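PDB 3ZPL: putative marr-family transcriptional repressor from Streptomyces coelicolor, which binds DNA through winged-helix domains of the MarR family and is thought to act as a dimeric transcriptional regulator, probably a repressor. Local coordinates for residues A[73-78]-A[114-119]; A[45-50]-A[131-136]. All blocks are in the same frame, centred on the assembly; numbering follows the deposited sequence.

Interaction 1 (A[73-78]-A[114-119]); sequences LRMTEL and QFAILT. With nucleotides of chain C.
Leu73 and Ala116 form an antiparallel hydrogen-bonded pair: Leu73 N donates to Ala116 O (3.1 Å), and Ala116 N returns a bond to Leu73 O at 2.9 Å. Two residues on, where the strand gives way to helix 75-82, Met75 N reaches Gln114 O at 3.2 Å. Arg74, the residue before the helix, faces Phe115 as a non-hydrogen-bonded pair.

The side-chain contacts fall in two places. Arg74 CG, anti to its own carbonyl carbon (chi1 -81°), lies over one face of the Phe115 ring, 3.7 Å from the centroid and offset toward the rim, a CH-pi contact. An alanine in place of Arg74 would probably cost the ring this CH-pi partner, since CG and the rest of the chain go. Elsewhere, Ala116 CB meets Met75 SD at 4.0 Å and Leu78 CD2.

The third kind of contact is with DNA. Both Thr76 N and Thr76 OG1 bond to OP2 of DA5 of chain C. Gln114 N lies close to OP1 of the same phosphate, at a modelled distance too short to be taken literally. Gln114 NE2 makes a weak bond to OP1 of DT6 of chain C at 3.3 Å.

In this winged-helix fold, strand 114-118 is the middle strand, with 72-74 at one side and 102-106 at the other, bonded through Phe115 to Glu105 and Ile117 to Arg103. Leu73 and Leu78 rest on Leu65 of helix 56-66, and Met75 packs on Leu89 and Val93 of helix 86-98.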
loop_
_atom_site.group_PDB
_atom_site.type_symbol
_atom_site.label_atom_id
_atom_site.label_comp_id
_atom_site.label_asym_id
_atom_site.label_seq_id
_atom_site.Cartn_x
_atom_site.Cartn_y
_atom_site.Cartn_z
ATOM N N LEU A 73 -5.060 -20.389 -13.390
ATOM C CA LEU A 73 -4.924 -19.152 -14.134
ATOM C C LEU A 73 -3.486 -19.099 -14.644
ATOM O O LEU A 73 -2.558 -19.502 -13.945
ATOM C CB LEU A 73 -5.187 -17.985 -13.180
ATOM C CG LEU A 73 -6.123 -16.845 -13.593
ATOM C CD1 LEU A 73 -7.446 -17.336 -14.163
ATOM C CD2 LEU A 73 -6.370 -15.953 -12.389
ATOM N N ARG A 74 -3.283 -18.612 -15.859
ATOM C CA ARG A 74 -1.920 -18.477 -16.379
ATOM C C ARG A 74 -1.217 -17.331 -15.699
ATOM O O ARG A 74 -1.850 -16.357 -15.327
ATOM C CB ARG A 74 -1.923 -18.304 -17.898
ATOM C CG ARG A 74 -2.075 -19.662 -18.563
ATOM C CD ARG A 74 -2.235 -19.532 -20.060
ATOM N NE ARG A 74 -1.092 -18.885 -20.683
ATOM C CZ ARG A 74 -0.463 -19.308 -21.775
ATOM N NH1 ARG A 74 -0.842 -20.425 -22.434
ATOM N NH2 ARG A 74 0.570 -18.596 -22.228
ATOM N N MET A 75 0.101 -17.445 -15.580
ATOM C CA MET A 75 0.896 -16.493 -14.805
ATOM C C MET A 75 0.581 -15.022 -15.089
ATOM O O MET A 75 0.253 -14.267 -14.171
ATOM C CB MET A 75 2.381 -16.733 -15.043
ATOM C CG MET A 75 2.861 -18.143 -14.718
ATOM S SD MET A 75 2.265 -18.779 -13.124
ATOM C CE MET A 75 3.375 -17.928 -12.018
ATOM N N THR A 76 0.688 -14.603 -16.348
ATOM C CA THR A 76 0.510 -13.190 -16.664
ATOM C C THR A 76 -0.890 -12.764 -16.280
ATOM O O THR A 76 -1.074 -11.647 -15.764
ATOM C CB THR A 76 0.773 -12.861 -18.139
ATOM O OG1 THR A 76 2.104 -13.256 -18.471
ATOM C CG2 THR A 76 0.628 -11.364 -18.408
ATOM N N GLU A 77 -1.879 -13.626 -16.519
ATOM C CA GLU A 77 -3.249 -13.298 -16.144
ATOM C C GLU A 77 -3.351 -13.064 -14.640
ATOM O O GLU A 77 -4.013 -12.137 -14.171
ATOM C CB GLU A 77 -4.193 -14.430 -16.538
ATOM C CG GLU A 77 -4.551 -14.498 -18.013
ATOM C CD GLU A 77 -5.080 -15.890 -18.412
ATOM O OE1 GLU A 77 -5.706 -16.589 -17.565
ATOM O OE2 GLU A 77 -4.827 -16.327 -19.560
ATOM N N LEU A 78 -2.688 -13.917 -13.888
ATOM C CA LEU A 78 -2.700 -13.811 -12.444
ATOM C C LEU A 78 -2.062 -12.488 -12.037
ATOM O O LEU A 78 -2.649 -11.722 -11.287
ATOM C CB LEU A 78 -1.983 -15.009 -11.829
ATOM C CG LEU A 78 -2.032 -15.167 -10.315
ATOM C CD1 LEU A 78 -3.423 -14.869 -9.757
ATOM C CD2 LEU A 78 -1.573 -16.566 -9.933
ATOM N N GLN A 114 2.613 -21.129 -18.448
ATOM C CA GLN A 114 2.538 -21.910 -17.238
ATOM C C GLN A 114 1.250 -21.582 -16.503
ATOM O O GLN A 114 0.808 -20.423 -16.476
ATOM C CB GLN A 114 3.754 -21.589 -16.402
ATOM C CG GLN A 114 4.165 -22.666 -15.424
ATOM C CD GLN A 114 5.469 -23.352 -15.724
ATOM O OE1 GLN A 114 5.559 -24.574 -15.831
ATOM N NE2 GLN A 114 6.513 -22.556 -15.758
ATOM N N PHE A 115 0.614 -22.608 -15.952
ATOM C CA PHE A 115 -0.581 -22.415 -15.143
ATOM C C PHE A 115 -0.194 -22.442 -13.679
ATOM O O PHE A 115 0.686 -23.198 -13.285
ATOM C CB PHE A 115 -1.620 -23.514 -15.411
ATOM C CG PHE A 115 -2.498 -23.252 -16.601
ATOM C CD1 PHE A 115 -3.519 -22.304 -16.534
ATOM C CD2 PHE A 115 -2.338 -23.977 -17.769
ATOM C CE1 PHE A 115 -4.351 -22.078 -17.621
ATOM C CE2 PHE A 115 -3.164 -23.757 -18.860
ATOM C CZ PHE A 115 -4.170 -22.805 -18.791
ATOM N N ALA A 116 -0.853 -21.595 -12.891
ATOM C CA ALA A 116 -0.798 -21.662 -11.431
ATOM C C ALA A 116 -2.129 -22.249 -10.964
ATOM O O ALA A 116 -3.181 -21.706 -11.252
ATOM C CB ALA A 116 -0.595 -20.277 -10.847
ATOM N N ILE A 117 -2.060 -23.382 -10.288
ATOM C CA ILE A 117 -3.240 -24.107 -9.869
ATOM C C ILE A 117 -3.250 -24.179 -8.351
ATOM O O ILE A 117 -2.219 -24.485 -7.729
ATOM C CB ILE A 117 -3.229 -25.547 -10.412
ATOM C CG1 ILE A 117 -3.075 -25.543 -11.940
ATOM C CG2 ILE A 117 -4.501 -26.272 -9.982
ATOM C CD1 ILE A 117 -2.685 -26.873 -12.533
ATOM N N LEU A 118 -4.402 -23.874 -7.761
ATOM C CA LEU A 118 -4.588 -23.959 -6.319
ATOM C C LEU A 118 -4.781 -25.405 -5.890
ATOM O O LEU A 118 -5.691 -26.063 -6.375
ATOM C CB LEU A 118 -5.820 -23.143 -5.927
ATOM C CG LEU A 118 -6.296 -23.139 -4.461
ATOM C CD1 LEU A 118 -5.216 -22.583 -3.549
ATOM C CD2 LEU A 118 -7.573 -22.318 -4.346
ATOM N N THR A 119 -3.934 -25.900 -4.992
ATOM C CA THR A 119 -4.068 -27.262 -4.476
ATOM C C THR A 119 -5.275 -27.400 -3.564
ATOM O O THR A 119 -5.837 -26.411 -3.136
ATOM C CB THR A 119 -2.850 -27.656 -3.628
ATOM O OG1 THR A 119 -2.742 -26.760 -2.522
ATOM C CG2 THR A 119 -1.578 -27.619 -4.465
ATOM P P DA C 5 2.692 -17.367 -18.857
ATOM O OP1 DA C 5 2.068 -18.690 -18.626
ATOM O OP2 DA C 5 1.931 -16.125 -18.570
ATOM O "O5'" DA C 5 4.094 -17.379 -18.108
ATOM C "C5'" DA C 5 4.983 -18.471 -18.350
ATOM C "C4'" DA C 5 6.360 -18.180 -17.801
ATOM O "O4'" DA C 5 6.960 -17.041 -18.444
ATOM C "C3'" DA C 5 6.465 -17.863 -16.309
ATOM O "O3'" DA C 5 6.665 -19.063 -15.559
ATOM C "C2'" DA C 5 7.651 -16.900 -16.239
ATOM C "C1'" DA C 5 8.122 -16.811 -17.688
ATOM N N9 DA C 5 8.701 -15.536 -18.098
ATOM C C8 DA C 5 8.069 -14.339 -18.320
ATOM N N7 DA C 5 8.884 -13.362 -18.633
ATOM C C5 DA C 5 10.138 -13.956 -18.619
ATOM C C6 DA C 5 11.428 -13.447 -18.849
ATOM N N6 DA C 5 11.675 -12.176 -19.173
ATOM N N1 DA C 5 12.470 -14.301 -18.742
ATOM C C2 DA C 5 12.222 -15.572 -18.407
ATOM N N3 DA C 5 11.055 -16.166 -18.158
ATOM C C4 DA C 5 10.040 -15.293 -18.284
ATOM P P DT C 6 7.043 -19.001 -13.982
ATOM O OP1 DT C 6 6.663 -20.294 -13.358
ATOM O OP2 DT C 6 6.501 -17.748 -13.413
ATOM O "O5'" DT C 6 8.630 -18.890 -14.010
ATOM C "C5'" DT C 6 9.414 -19.884 -14.667
ATOM C "C4'" DT C 6 10.877 -19.518 -14.580
ATOM O "O4'" DT C 6 11.130 -18.248 -15.222
ATOM C "C3'" DT C 6 11.412 -19.394 -13.153
ATOM O "O3'" DT C 6 12.445 -20.371 -13.009
ATOM C "C2'" DT C 6 11.872 -17.949 -13.047
ATOM C "C1'" DT C 6 12.117 -17.555 -14.494
ATOM N N1 DT C 6 11.957 -16.116 -14.787
ATOM C C2 DT C 6 13.064 -15.373 -15.135
ATOM O O2 DT C 6 14.185 -15.848 -15.231
ATOM N N3 DT C 6 12.809 -14.045 -15.379
ATOM C C4 DT C 6 11.586 -13.404 -15.301
ATOM O O4 DT C 6 11.511 -12.202 -15.529
ATOM C C5 DT C 6 10.473 -14.241 -14.915
ATOM C C7 DT C 6 9.110 -13.635 -14.802
ATOM C C6 DT C 6 10.712 -15.538 -14.686
#

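Interaction 2 (A[45-50]-A[131-136]); sequences DRQLQR and PGHVDA. With nucleotides of chain C.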
loop_
_atom_site.group_PDB
_atom_site.type_symbol
_atom_site.label_atom_id
_atom_site.label_comp_id
_atom_site.label_asym_id
_atom_site.label_seq_id
_atom_site.Cartn_x
_atom_site.Cartn_y
_atom_site.Cartn_z
ATOM N N ASP A 45 -1.756 -7.407 6.555
ATOM C CA ASP A 45 -0.545 -8.233 6.502
ATOM C C ASP A 45 -0.336 -8.968 7.812
ATOM O O ASP A 45 -0.018 -10.140 7.806
ATOM C CB ASP A 45 0.707 -7.403 6.241
ATOM C CG ASP A 45 0.981 -7.161 4.757
ATOM O OD1 ASP A 45 0.271 -7.716 3.887
ATOM O OD2 ASP A 45 1.949 -6.405 4.481
ATOM N N ARG A 46 -0.480 -8.277 8.932
ATOM C CA ARG A 46 -0.223 -8.905 10.224
ATOM C C ARG A 46 -1.278 -9.940 10.576
ATOM O O ARG A 46 -0.973 -11.005 11.088
ATOM C CB ARG A 46 -0.166 -7.853 11.332
ATOM C CG ARG A 46 1.096 -7.017 11.293
ATOM C CD ARG A 46 1.537 -6.613 12.679
ATOM N NE ARG A 46 2.722 -7.376 13.046
ATOM C CZ ARG A 46 3.177 -7.501 14.280
ATOM N NH1 ARG A 46 2.544 -6.915 15.291
ATOM N NH2 ARG A 46 4.267 -8.218 14.510
ATOM N N GLN A 47 -2.535 -9.574 10.366
ATOM C CA GLN A 47 -3.640 -10.474 10.595
ATOM C C GLN A 47 -3.429 -11.761 9.783
ATOM O O GLN A 47 -3.593 -12.866 10.301
ATOM C CB GLN A 47 -4.949 -9.775 10.214
ATOM C CG GLN A 47 -6.204 -10.588 10.478
ATOM C CD GLN A 47 -6.652 -11.357 9.256
ATOM O OE1 GLN A 47 -6.710 -10.803 8.157
ATOM N NE2 GLN A 47 -6.956 -12.644 9.434
ATOM N N LEU A 48 -3.030 -11.616 8.523
ATOM C CA LEU A 48 -2.837 -12.780 7.662
ATOM C C LEU A 48 -1.529 -13.519 7.922
ATOM O O LEU A 48 -1.463 -14.716 7.743
ATOM C CB LEU A 48 -2.939 -12.388 6.203
ATOM C CG LEU A 48 -4.381 -12.122 5.805
ATOM C CD1 LEU A 48 -4.458 -11.266 4.550
ATOM C CD2 LEU A 48 -5.128 -13.428 5.606
ATOM N N GLN A 49 -0.498 -12.819 8.374
ATOM C CA GLN A 49 0.770 -13.470 8.698
ATOM C C GLN A 49 0.634 -14.381 9.928
ATOM O O GLN A 49 1.241 -15.461 9.966
ATOM C CB GLN A 49 1.904 -12.440 8.891
ATOM N N ARG A 50 -0.152 -13.972 10.926
ATOM C CA ARG A 50 -0.342 -14.811 12.115
ATOM C C ARG A 50 -1.376 -15.904 11.888
ATOM O O ARG A 50 -1.108 -17.058 12.171
ATOM C CB ARG A 50 -0.758 -13.988 13.345
ATOM N N PRO A 131 -12.986 -16.187 6.931
ATOM C CA PRO A 131 -13.804 -15.529 7.961
ATOM C C PRO A 131 -13.028 -14.538 8.834
ATOM O O PRO A 131 -13.502 -13.434 9.066
ATOM C CB PRO A 131 -14.321 -16.698 8.825
ATOM C CG PRO A 131 -13.972 -17.958 8.101
ATOM C CD PRO A 131 -13.329 -17.611 6.790
ATOM N N GLY A 132 -11.853 -14.937 9.321
ATOM C CA GLY A 132 -10.972 -14.021 10.043
ATOM C C GLY A 132 -10.649 -12.803 9.192
ATOM O O GLY A 132 -10.907 -11.672 9.592
ATOM N N HIS A 133 -10.117 -13.036 7.995
ATOM C CA HIS A 133 -9.732 -11.938 7.121
ATOM C C HIS A 133 -10.907 -11.032 6.762
ATOM O O HIS A 133 -10.741 -9.813 6.638
ATOM C CB HIS A 133 -9.083 -12.448 5.830
ATOM C CG HIS A 133 -8.741 -11.348 4.868
ATOM N ND1 HIS A 133 -7.740 -10.432 5.118
ATOM C CD2 HIS A 133 -9.296 -10.989 3.688
ATOM C CE1 HIS A 133 -7.680 -9.570 4.122
ATOM N NE2 HIS A 133 -8.613 -9.883 3.243
ATOM N N VAL A 134 -12.085 -11.620 6.582
ATOM C CA VAL A 134 -13.280 -10.829 6.284
ATOM C C VAL A 134 -13.631 -9.925 7.464
ATOM O O VAL A 134 -13.814 -8.731 7.273
ATOM C CB VAL A 134 -14.460 -11.717 5.852
ATOM C CG1 VAL A 134 -15.751 -10.930 5.795
ATOM C CG2 VAL A 134 -14.166 -12.322 4.484
ATOM N N ASP A 135 -13.680 -10.477 8.676
ATOM C CA ASP A 135 -13.888 -9.663 9.883
ATOM C C ASP A 135 -12.951 -8.465 9.893
ATOM O O ASP A 135 -13.391 -7.324 9.965
ATOM C CB ASP A 135 -13.620 -10.469 11.171
ATOM C CG ASP A 135 -14.879 -11.128 11.768
ATOM O OD1 ASP A 135 -16.059 -10.816 11.410
ATOM O OD2 ASP A 135 -14.649 -11.973 12.660
ATOM N N ALA A 136 -11.648 -8.747 9.827
ATOM C CA ALA A 136 -10.621 -7.703 9.881
ATOM C C ALA A 136 -10.858 -6.597 8.841
ATOM O O ALA A 136 -10.679 -5.417 9.135
ATOM C CB ALA A 136 -9.232 -8.309 9.703
ATOM P P DC C 15 5.685 -9.073 10.893
ATOM O OP1 DC C 15 4.497 -9.914 10.582
ATOM O OP2 DC C 15 5.500 -7.736 11.512
ATOM O "O5'" DC C 15 6.710 -9.865 11.824
ATOM C "C5'" DC C 15 7.317 -11.091 11.375
ATOM C "C4'" DC C 15 8.500 -11.418 12.254
ATOM O "O4'" DC C 15 9.600 -10.545 11.926
ATOM C "C3'" DC C 15 8.244 -11.230 13.750
ATOM O "O3'" DC C 15 8.243 -12.504 14.394
ATOM C "C2'" DC C 15 9.390 -10.354 14.229
ATOM C "C1'" DC C 15 10.373 -10.358 13.080
ATOM N N1 DC C 15 11.109 -9.108 12.912
ATOM C C2 DC C 15 12.504 -9.149 12.821
ATOM O O2 DC C 15 13.079 -10.243 12.907
ATOM N N3 DC C 15 13.188 -7.994 12.671
ATOM C C4 DC C 15 12.531 -6.836 12.579
ATOM N N4 DC C 15 13.246 -5.725 12.407
ATOM C C5 DC C 15 11.110 -6.767 12.655
ATOM C C6 DC C 15 10.445 -7.917 12.819
#
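The imidazole of His133 takes Gln47 OE1 at its edge, in the ring plane, while Leu48 CD1 approaches the same ring obliquely, 3.4 Å from His133 ND1. The rings of Tyr59 and His56 of helix 56-66 also meet this one. The one hydrogen bond between the segments runs from His133 ND1 to Gln47 OE1 (3.2 Å, 153° at the hydrogen). The donor lies in the plane of the Gln47 carbonyl, and amide and ring planes are 31° apart.

Gln47 sends CG anti to its backbone N (chi1 -177°), and the chain then bends at chi2. Its CG rests against Ala136 CB at 3.9 Å. The amide nitrogen, Gln47 NE2, turns to Asp51 OD2 of its own helix in a weak hydrogen bond.

Helices 24-52 and 120-142 run nearly antiparallel here, their local axes 10.2 Å apart at closest approach. Beyond the helix-helix contact, Arg46 NE and Arg46 NH2 make weak bonds to OP2 of DC15 of chain C, while Arg46 NH1 forms a salt bridge with Asp172 of the second subunit.

The chemistry is thus that of a thin interface around a single side-chain hydrogen bond, which would not by itself require a charged His133. It gives a nitrogen of this buried residue its partner and is likely to favour this turn of the ring, with Leu48, Tyr59 and His56 packed around it.

How the interactions relate
The two contacts lie in different parts of one chain, their centres 24 Å apart and their nearest atoms about 13 Å, and share no segment. Both are partly buried. Interaction 1 belongs to the DNA-binding winged helix and rests largely on backbone bonds of a strand pair and the helix start beside it; interaction 2 joins two long helices and depends on side chains, burying about half as much surface (185 against 357 Å²). Phosphates of chain C touch both, met in interaction 1 by backbone and side-chain donors but in interaction 2 only weakly, by an arginine. Helix 56-66 packs against both, and strand 114-118 runs on into helix 120-142, so the chain connects them directly.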